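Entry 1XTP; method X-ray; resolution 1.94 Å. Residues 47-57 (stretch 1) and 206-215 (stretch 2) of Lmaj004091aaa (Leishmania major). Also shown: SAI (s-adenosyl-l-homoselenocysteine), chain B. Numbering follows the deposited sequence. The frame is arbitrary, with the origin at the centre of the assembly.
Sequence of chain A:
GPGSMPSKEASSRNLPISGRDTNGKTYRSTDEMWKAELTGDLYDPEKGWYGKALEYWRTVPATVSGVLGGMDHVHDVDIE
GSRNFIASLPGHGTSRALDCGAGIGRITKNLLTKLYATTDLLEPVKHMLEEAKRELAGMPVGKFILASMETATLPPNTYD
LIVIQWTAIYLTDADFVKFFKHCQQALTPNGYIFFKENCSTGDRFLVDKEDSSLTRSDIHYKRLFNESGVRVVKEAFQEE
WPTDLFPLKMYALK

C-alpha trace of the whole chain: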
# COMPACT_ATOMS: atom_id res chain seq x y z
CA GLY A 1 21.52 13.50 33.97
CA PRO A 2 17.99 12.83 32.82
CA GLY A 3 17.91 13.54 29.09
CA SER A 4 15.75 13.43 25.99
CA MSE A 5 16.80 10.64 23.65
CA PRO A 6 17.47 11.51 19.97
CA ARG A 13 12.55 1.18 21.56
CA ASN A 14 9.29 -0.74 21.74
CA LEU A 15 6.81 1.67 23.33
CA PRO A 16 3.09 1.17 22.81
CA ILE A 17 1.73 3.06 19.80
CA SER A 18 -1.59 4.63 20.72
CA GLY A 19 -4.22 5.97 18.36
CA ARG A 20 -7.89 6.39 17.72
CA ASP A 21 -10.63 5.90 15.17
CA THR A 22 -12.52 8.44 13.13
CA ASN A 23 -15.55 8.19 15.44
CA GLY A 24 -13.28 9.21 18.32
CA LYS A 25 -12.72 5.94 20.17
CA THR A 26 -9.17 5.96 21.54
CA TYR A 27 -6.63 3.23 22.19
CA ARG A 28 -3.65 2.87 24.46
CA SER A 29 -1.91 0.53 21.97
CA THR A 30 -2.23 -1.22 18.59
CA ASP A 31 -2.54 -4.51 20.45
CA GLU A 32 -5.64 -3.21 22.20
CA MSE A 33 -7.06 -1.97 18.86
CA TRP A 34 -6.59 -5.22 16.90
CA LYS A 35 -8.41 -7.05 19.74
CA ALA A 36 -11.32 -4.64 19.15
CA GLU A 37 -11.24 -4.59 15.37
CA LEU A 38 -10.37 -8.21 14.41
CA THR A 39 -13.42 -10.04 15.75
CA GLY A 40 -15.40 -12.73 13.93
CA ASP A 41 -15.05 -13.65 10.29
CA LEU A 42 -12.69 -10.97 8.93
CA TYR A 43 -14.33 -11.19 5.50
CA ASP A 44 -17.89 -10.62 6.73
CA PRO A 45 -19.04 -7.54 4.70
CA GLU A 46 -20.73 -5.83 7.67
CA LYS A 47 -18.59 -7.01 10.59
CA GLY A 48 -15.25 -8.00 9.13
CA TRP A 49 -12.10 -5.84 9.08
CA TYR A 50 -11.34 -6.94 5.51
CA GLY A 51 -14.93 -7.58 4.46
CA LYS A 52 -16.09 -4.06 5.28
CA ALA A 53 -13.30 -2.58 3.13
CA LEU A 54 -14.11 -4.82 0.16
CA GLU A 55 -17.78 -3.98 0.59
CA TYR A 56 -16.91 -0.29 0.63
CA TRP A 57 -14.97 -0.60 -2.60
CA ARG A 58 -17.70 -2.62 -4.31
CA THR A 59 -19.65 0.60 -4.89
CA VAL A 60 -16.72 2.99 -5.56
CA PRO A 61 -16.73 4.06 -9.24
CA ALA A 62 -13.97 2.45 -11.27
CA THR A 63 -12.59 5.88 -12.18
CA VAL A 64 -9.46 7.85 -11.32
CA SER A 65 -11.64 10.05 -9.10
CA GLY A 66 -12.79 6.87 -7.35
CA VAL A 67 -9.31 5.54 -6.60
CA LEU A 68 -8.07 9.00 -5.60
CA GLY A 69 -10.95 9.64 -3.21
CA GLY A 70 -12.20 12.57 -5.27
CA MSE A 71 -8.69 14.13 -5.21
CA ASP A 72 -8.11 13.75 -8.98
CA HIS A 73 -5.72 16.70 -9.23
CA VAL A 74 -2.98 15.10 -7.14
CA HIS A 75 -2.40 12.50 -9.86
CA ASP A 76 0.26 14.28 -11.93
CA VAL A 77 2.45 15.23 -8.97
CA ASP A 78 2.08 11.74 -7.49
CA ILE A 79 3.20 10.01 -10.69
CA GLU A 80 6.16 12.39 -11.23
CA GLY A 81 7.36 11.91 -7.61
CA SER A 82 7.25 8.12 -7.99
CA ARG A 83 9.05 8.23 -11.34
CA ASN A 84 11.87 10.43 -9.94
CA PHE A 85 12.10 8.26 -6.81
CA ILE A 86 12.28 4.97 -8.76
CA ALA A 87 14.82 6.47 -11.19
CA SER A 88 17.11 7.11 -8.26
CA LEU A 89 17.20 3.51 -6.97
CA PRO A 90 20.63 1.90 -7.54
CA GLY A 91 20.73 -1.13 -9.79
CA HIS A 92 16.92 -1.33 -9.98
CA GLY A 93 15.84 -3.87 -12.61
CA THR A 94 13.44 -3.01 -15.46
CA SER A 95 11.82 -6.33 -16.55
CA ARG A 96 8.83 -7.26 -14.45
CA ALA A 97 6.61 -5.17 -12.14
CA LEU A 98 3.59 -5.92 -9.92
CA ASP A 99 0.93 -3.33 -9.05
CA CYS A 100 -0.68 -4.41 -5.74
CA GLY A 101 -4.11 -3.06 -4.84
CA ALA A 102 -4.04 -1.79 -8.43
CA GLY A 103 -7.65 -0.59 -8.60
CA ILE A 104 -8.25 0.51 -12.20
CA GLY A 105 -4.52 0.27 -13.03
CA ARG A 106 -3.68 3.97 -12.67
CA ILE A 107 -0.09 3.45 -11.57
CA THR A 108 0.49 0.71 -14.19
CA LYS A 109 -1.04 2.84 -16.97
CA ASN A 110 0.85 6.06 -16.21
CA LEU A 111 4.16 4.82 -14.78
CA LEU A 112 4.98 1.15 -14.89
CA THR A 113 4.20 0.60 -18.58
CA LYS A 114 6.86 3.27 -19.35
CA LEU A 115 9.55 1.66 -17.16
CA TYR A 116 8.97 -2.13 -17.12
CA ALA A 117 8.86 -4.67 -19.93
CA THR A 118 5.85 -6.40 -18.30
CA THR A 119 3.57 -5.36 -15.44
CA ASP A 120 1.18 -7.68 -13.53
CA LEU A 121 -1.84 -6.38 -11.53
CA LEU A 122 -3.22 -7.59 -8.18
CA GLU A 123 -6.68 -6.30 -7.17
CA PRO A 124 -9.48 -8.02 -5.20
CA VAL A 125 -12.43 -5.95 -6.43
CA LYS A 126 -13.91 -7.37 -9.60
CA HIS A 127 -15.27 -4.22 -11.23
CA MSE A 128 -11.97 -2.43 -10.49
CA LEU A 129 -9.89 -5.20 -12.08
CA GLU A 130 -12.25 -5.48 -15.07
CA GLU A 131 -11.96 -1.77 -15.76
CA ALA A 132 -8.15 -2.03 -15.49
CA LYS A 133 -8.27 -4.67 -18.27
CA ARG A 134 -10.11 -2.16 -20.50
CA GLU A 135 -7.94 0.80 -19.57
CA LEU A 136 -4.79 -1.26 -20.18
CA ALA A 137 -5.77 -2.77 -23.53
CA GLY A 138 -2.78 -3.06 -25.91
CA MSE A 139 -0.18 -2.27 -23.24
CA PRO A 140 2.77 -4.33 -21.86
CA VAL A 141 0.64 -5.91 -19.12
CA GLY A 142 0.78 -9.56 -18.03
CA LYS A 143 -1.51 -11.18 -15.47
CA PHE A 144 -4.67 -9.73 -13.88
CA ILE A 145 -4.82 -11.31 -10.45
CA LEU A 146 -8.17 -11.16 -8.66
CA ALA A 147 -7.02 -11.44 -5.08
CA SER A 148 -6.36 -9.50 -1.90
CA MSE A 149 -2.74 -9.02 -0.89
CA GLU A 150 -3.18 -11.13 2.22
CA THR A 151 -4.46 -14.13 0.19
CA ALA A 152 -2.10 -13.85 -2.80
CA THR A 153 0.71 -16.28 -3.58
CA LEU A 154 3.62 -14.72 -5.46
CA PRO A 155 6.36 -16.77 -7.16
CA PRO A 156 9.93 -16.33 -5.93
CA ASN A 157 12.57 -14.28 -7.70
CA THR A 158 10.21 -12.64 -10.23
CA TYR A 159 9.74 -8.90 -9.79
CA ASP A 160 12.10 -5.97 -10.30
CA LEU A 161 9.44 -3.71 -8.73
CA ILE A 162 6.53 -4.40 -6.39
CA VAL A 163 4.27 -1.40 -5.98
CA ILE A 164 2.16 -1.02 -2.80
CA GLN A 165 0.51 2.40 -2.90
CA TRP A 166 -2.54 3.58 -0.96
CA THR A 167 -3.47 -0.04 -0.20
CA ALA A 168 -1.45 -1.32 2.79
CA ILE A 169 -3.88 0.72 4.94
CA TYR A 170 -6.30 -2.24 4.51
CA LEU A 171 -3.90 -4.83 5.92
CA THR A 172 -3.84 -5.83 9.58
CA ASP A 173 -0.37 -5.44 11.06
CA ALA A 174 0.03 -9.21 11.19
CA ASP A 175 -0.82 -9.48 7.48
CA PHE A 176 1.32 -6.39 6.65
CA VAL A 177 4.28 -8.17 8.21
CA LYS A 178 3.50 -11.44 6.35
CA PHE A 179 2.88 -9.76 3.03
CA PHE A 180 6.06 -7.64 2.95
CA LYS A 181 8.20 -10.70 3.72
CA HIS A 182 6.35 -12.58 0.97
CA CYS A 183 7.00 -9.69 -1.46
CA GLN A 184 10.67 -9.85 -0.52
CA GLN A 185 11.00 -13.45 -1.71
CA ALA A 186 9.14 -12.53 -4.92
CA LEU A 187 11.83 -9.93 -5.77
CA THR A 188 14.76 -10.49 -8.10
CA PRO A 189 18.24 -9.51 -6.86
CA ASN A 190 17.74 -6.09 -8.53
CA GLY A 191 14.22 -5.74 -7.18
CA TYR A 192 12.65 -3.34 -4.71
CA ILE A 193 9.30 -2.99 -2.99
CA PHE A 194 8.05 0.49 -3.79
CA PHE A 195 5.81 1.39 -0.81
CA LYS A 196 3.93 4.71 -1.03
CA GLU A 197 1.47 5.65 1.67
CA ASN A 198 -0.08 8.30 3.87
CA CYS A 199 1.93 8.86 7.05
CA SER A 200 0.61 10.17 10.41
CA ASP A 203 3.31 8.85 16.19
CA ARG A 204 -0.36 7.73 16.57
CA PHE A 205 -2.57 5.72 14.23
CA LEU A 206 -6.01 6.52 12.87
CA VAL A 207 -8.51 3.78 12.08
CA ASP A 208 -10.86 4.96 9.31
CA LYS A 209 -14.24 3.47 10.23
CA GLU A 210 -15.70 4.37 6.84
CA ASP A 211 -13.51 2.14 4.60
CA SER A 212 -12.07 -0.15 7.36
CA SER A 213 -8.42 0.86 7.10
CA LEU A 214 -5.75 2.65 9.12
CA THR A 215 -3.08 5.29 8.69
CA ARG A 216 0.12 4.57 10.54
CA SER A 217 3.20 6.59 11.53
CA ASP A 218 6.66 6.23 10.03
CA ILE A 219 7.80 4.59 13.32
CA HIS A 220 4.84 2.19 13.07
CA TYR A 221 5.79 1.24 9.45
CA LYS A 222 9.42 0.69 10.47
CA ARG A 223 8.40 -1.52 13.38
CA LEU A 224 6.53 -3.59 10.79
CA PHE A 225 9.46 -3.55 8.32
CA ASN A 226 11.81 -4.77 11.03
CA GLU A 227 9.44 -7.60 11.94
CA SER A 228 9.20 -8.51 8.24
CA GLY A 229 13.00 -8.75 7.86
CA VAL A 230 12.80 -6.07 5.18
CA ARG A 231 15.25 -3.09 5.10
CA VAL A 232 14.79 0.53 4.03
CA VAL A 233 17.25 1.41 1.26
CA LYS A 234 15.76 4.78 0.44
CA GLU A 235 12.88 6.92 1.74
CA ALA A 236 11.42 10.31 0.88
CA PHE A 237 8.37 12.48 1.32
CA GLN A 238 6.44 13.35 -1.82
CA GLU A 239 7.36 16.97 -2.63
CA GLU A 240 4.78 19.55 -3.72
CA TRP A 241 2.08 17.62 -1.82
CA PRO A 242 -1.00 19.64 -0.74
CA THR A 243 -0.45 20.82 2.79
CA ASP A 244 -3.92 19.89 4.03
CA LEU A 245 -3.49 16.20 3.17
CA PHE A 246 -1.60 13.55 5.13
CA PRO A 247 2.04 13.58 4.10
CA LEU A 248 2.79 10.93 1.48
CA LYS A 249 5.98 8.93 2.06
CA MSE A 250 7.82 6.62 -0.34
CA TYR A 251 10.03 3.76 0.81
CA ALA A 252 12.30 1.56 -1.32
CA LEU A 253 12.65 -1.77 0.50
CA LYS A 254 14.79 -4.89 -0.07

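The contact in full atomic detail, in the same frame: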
# COMPACT_ATOMS: atom_id res chain seq x y z
N LYS A 47 -19.26 -6.89 9.30
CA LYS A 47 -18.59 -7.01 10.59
C LYS A 47 -17.09 -7.24 10.50
O LYS A 47 -16.40 -7.17 11.51
CB LYS A 47 -19.21 -8.17 11.35
CG LYS A 47 -20.69 -7.97 11.63
CD LYS A 47 -21.19 -9.00 12.62
CE LYS A 47 -22.72 -8.99 12.71
NZ LYS A 47 -23.18 -9.94 13.77
N GLY A 48 -16.59 -7.50 9.30
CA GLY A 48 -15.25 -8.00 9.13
C GLY A 48 -14.31 -6.88 8.74
O GLY A 48 -14.63 -6.07 7.88
N TRP A 49 -13.14 -6.84 9.38
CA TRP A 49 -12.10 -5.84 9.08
C TRP A 49 -11.82 -5.73 7.58
O TRP A 49 -11.85 -4.63 7.01
CB TRP A 49 -10.83 -6.21 9.82
CG TRP A 49 -9.66 -5.47 9.37
CD1 TRP A 49 -8.72 -5.91 8.49
CD2 TRP A 49 -9.29 -4.15 9.74
NE1 TRP A 49 -7.79 -4.93 8.27
CE2 TRP A 49 -8.11 -3.83 9.02
CE3 TRP A 49 -9.86 -3.17 10.58
CZ2 TRP A 49 -7.48 -2.61 9.14
CZ3 TRP A 49 -9.23 -1.94 10.69
CH2 TRP A 49 -8.05 -1.67 9.98
N TYR A 50 -11.56 -6.88 6.95
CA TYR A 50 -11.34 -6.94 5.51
C TYR A 50 -12.63 -6.83 4.73
O TYR A 50 -12.68 -6.10 3.74
CB TYR A 50 -10.61 -8.23 5.11
CG TYR A 50 -9.17 -8.25 5.50
CD1 TYR A 50 -8.26 -7.36 4.92
CD2 TYR A 50 -8.69 -9.17 6.42
CE1 TYR A 50 -6.93 -7.37 5.29
CE2 TYR A 50 -7.37 -9.20 6.79
CZ TYR A 50 -6.49 -8.29 6.22
OH TYR A 50 -5.17 -8.31 6.57
N GLY A 51 -13.67 -7.55 5.17
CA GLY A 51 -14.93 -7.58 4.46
C GLY A 51 -15.58 -6.22 4.29
O GLY A 51 -16.17 -5.92 3.25
N LYS A 52 -15.51 -5.41 5.33
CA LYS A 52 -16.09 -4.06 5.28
C LYS A 52 -15.38 -3.16 4.25
O LYS A 52 -16.00 -2.27 3.66
CB LYS A 52 -15.98 -3.42 6.67
CG LYS A 52 -16.90 -4.03 7.69
CD LYS A 52 -16.74 -3.33 9.02
CE LYS A 52 -15.69 -4.00 9.90
NZ LYS A 52 -15.66 -3.36 11.26
N ALA A 53 -14.09 -3.40 4.06
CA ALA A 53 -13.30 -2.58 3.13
C ALA A 53 -13.64 -2.96 1.70
O ALA A 53 -13.81 -2.09 0.84
CB ALA A 53 -11.86 -2.79 3.39
N LEU A 54 -13.74 -4.27 1.46
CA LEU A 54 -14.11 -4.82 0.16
C LEU A 54 -15.53 -4.43 -0.20
O LEU A 54 -15.83 -4.17 -1.35
CB LEU A 54 -13.99 -6.35 0.17
CG LEU A 54 -12.59 -6.93 0.33
CD1 LEU A 54 -12.63 -8.44 0.25
CD2 LEU A 54 -11.61 -6.35 -0.70
N GLU A 55 -16.41 -4.40 0.80
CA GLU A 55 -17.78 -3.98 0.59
C GLU A 55 -17.85 -2.49 0.30
O GLU A 55 -18.66 -2.06 -0.52
CB GLU A 55 -18.65 -4.35 1.79
CG GLU A 55 -20.08 -3.84 1.73
CD GLU A 55 -20.86 -4.25 0.48
OE1 GLU A 55 -20.51 -5.24 -0.22
OE2 GLU A 55 -21.86 -3.59 0.21
N TYR A 56 -17.01 -1.72 0.94
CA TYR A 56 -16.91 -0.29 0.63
C TYR A 56 -16.49 -0.07 -0.82
O TYR A 56 -17.05 0.75 -1.52
CB TYR A 56 -15.93 0.40 1.58
CG TYR A 56 -15.66 1.84 1.21
CD1 TYR A 56 -16.48 2.87 1.67
CD2 TYR A 56 -14.59 2.17 0.40
CE1 TYR A 56 -16.23 4.18 1.33
CE2 TYR A 56 -14.32 3.47 0.06
CZ TYR A 56 -15.14 4.47 0.52
OH TYR A 56 -14.87 5.75 0.16
N TRP A 57 -15.49 -0.82 -1.27
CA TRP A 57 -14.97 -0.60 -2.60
C TRP A 57 -15.87 -1.12 -3.70
O TRP A 57 -15.74 -0.67 -4.82
CB TRP A 57 -13.56 -1.14 -2.74
CG TRP A 57 -12.59 -0.18 -2.16
CD1 TRP A 57 -12.05 -0.22 -0.91
CD2 TRP A 57 -12.06 0.98 -2.79
NE1 TRP A 57 -11.22 0.83 -0.74
CE2 TRP A 57 -11.21 1.60 -1.87
CE3 TRP A 57 -12.23 1.57 -4.06
CZ2 TRP A 57 -10.49 2.76 -2.16
CZ3 TRP A 57 -11.51 2.74 -4.35
CH2 TRP A 57 -10.66 3.32 -3.40
N LEU A 206 -4.62 6.12 13.08
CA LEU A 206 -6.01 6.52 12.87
C LEU A 206 -6.70 5.44 12.08
O LEU A 206 -6.41 5.26 10.89
CB LEU A 206 -6.10 7.86 12.11
CG LEU A 206 -7.52 8.37 11.81
CD1 LEU A 206 -8.34 8.49 13.06
CD2 LEU A 206 -7.47 9.73 11.12
N VAL A 207 -7.59 4.70 12.75
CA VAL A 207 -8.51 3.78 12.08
C VAL A 207 -9.65 4.57 11.39
O VAL A 207 -10.42 5.31 12.04
CB VAL A 207 -9.11 2.73 13.05
CG1 VAL A 207 -10.09 1.81 12.33
CG2 VAL A 207 -8.01 1.89 13.70
N ASP A 208 -9.75 4.41 10.08
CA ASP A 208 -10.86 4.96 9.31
C ASP A 208 -12.03 3.96 9.34
O ASP A 208 -11.96 2.87 8.76
CB ASP A 208 -10.42 5.26 7.88
CG ASP A 208 -11.48 6.04 7.08
OD1 ASP A 208 -12.69 5.85 7.31
OD2 ASP A 208 -11.10 6.84 6.21
N LYS A 209 -13.09 4.34 10.05
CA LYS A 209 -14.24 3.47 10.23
C LYS A 209 -15.17 3.51 9.03
O LYS A 209 -16.16 2.81 9.00
CB LYS A 209 -15.03 3.88 11.47
CG LYS A 209 -14.22 3.78 12.77
CD LYS A 209 -13.88 2.36 13.17
CE LYS A 209 -15.09 1.55 13.60
NZ LYS A 209 -14.71 0.13 13.73
N GLU A 210 -14.87 4.34 8.03
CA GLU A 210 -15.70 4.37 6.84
C GLU A 210 -15.28 3.24 5.88
O GLU A 210 -16.12 2.43 5.49
CB GLU A 210 -15.60 5.74 6.16
CG GLU A 210 -16.82 6.07 5.30
CD GLU A 210 -16.70 7.39 4.55
OE1 GLU A 210 -16.04 8.31 5.04
OE2 GLU A 210 -17.31 7.50 3.46
N ASP A 211 -13.99 3.15 5.53
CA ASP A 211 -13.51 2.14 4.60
C ASP A 211 -12.74 0.97 5.25
O ASP A 211 -12.20 0.12 4.55
CB ASP A 211 -12.67 2.79 3.49
CG ASP A 211 -11.30 3.23 3.97
OD1 ASP A 211 -11.03 3.27 5.19
OD2 ASP A 211 -10.49 3.56 3.08
N SER A 212 -12.70 0.94 6.59
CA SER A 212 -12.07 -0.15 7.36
C SER A 212 -10.59 -0.29 7.05
O SER A 212 -10.14 -1.30 6.50
CB SER A 212 -12.81 -1.49 7.15
OG SER A 212 -12.46 -2.44 8.16
N SER A 213 -9.84 0.75 7.41
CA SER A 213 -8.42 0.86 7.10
C SER A 213 -7.73 1.67 8.19
O SER A 213 -8.39 2.30 9.03
CB SER A 213 -8.25 1.59 5.77
OG SER A 213 -8.68 2.94 5.87
N LEU A 214 -6.40 1.72 8.19
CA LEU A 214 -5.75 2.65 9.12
C LEU A 214 -4.50 3.31 8.55
O LEU A 214 -3.78 2.74 7.73
CB LEU A 214 -5.46 2.00 10.48
CG LEU A 214 -4.14 1.25 10.57
CD1 LEU A 214 -3.82 0.85 11.99
CD2 LEU A 214 -4.20 0.04 9.65
N THR A 215 -4.27 4.52 9.02
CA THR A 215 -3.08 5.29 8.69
C THR A 215 -2.14 5.12 9.86
O THR A 215 -2.55 5.22 11.03
CB THR A 215 -3.43 6.76 8.54
OG1 THR A 215 -4.42 6.88 7.51
CG2 THR A 215 -2.20 7.62 8.16
N SAI B . -3.05 1.56 -5.91
CA SAI B . -4.04 2.19 -6.83
CB SAI B . -5.42 2.17 -6.22
CG SAI B . -5.59 2.93 -4.91
SE SAI B . -7.45 2.76 -4.29
C SAI B . -3.72 3.65 -7.13
O SAI B . -2.95 4.29 -6.40
OXT SAI B . -4.24 4.23 -8.08
C5' SAI B . -7.16 1.24 -3.07
C4' SAI B . -7.32 -0.12 -3.75
O4' SAI B . -6.99 -1.11 -2.82
C3' SAI B . -8.73 -0.45 -4.21
O3' SAI B . -8.72 -0.85 -5.56
C2' SAI B . -9.21 -1.59 -3.35
O2' SAI B . -10.07 -2.48 -4.04
C1' SAI B . -7.87 -2.20 -3.02
N9 SAI B . -7.86 -3.05 -1.83
C8 SAI B . -8.65 -2.93 -0.71
N7 SAI B . -8.31 -3.90 0.13
C5 SAI B . -7.30 -4.63 -0.42
C6 SAI B . -6.57 -5.73 0.02
N6 SAI B . -6.84 -6.26 1.22
N1 SAI B . -5.59 -6.27 -0.78
C2 SAI B . -5.32 -5.74 -2.04
N3 SAI B . -6.04 -4.64 -2.47
C4 SAI B . -7.00 -4.10 -1.67
O HOH W 1 -15.09 -0.41 11.07

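What ties the helix to the hairpin turn? Ser212, whose CA-to-CB bond points toward the helix, donates a hydrogen bond from OG to Trp49 O at 2.5 Å, a short distance. Lys52 N donates a backbone hydrogen bond to Gly48 O, in the loop before the helix, and the aliphatic base of Lys52 packs on the same serine, CB to Ser212 CB at 3.7 Å.

How does Trp49 cover so much surface when its CA-to-CB bond points sideways? With chi1 at 167° (t), its indole reaches across the hairpin. Ser212 O lies over one face, while Val207 CG1 meets the ring edge, 4.2 Å from Trp49 CZ3. Farther along, Trp49 CH2 lies 4.2 Å from Leu214 CD2, so the ring touches both strands.

What does Asp211 offer the helix? Mostly its backbone and its CB. The methylene packs over the face of the Tyr56 ring, Asp211 CB lying 3.7 Å from Tyr56 CD2 in a CH-pi contact. Asp211 O approaches Ala53 CA at 3.2 Å, a CA-H...O contact, but has no conventional partner. The carboxylate is occupied otherwise: Asp211 OD1 accepts a very short 2.5 Å hydrogen bond from Ser213 OG.

How are two lysines accommodated together? Lys52 NZ and Lys209 NZ are 4.4 Å apart, and one water accepts a hydrogen bond from each.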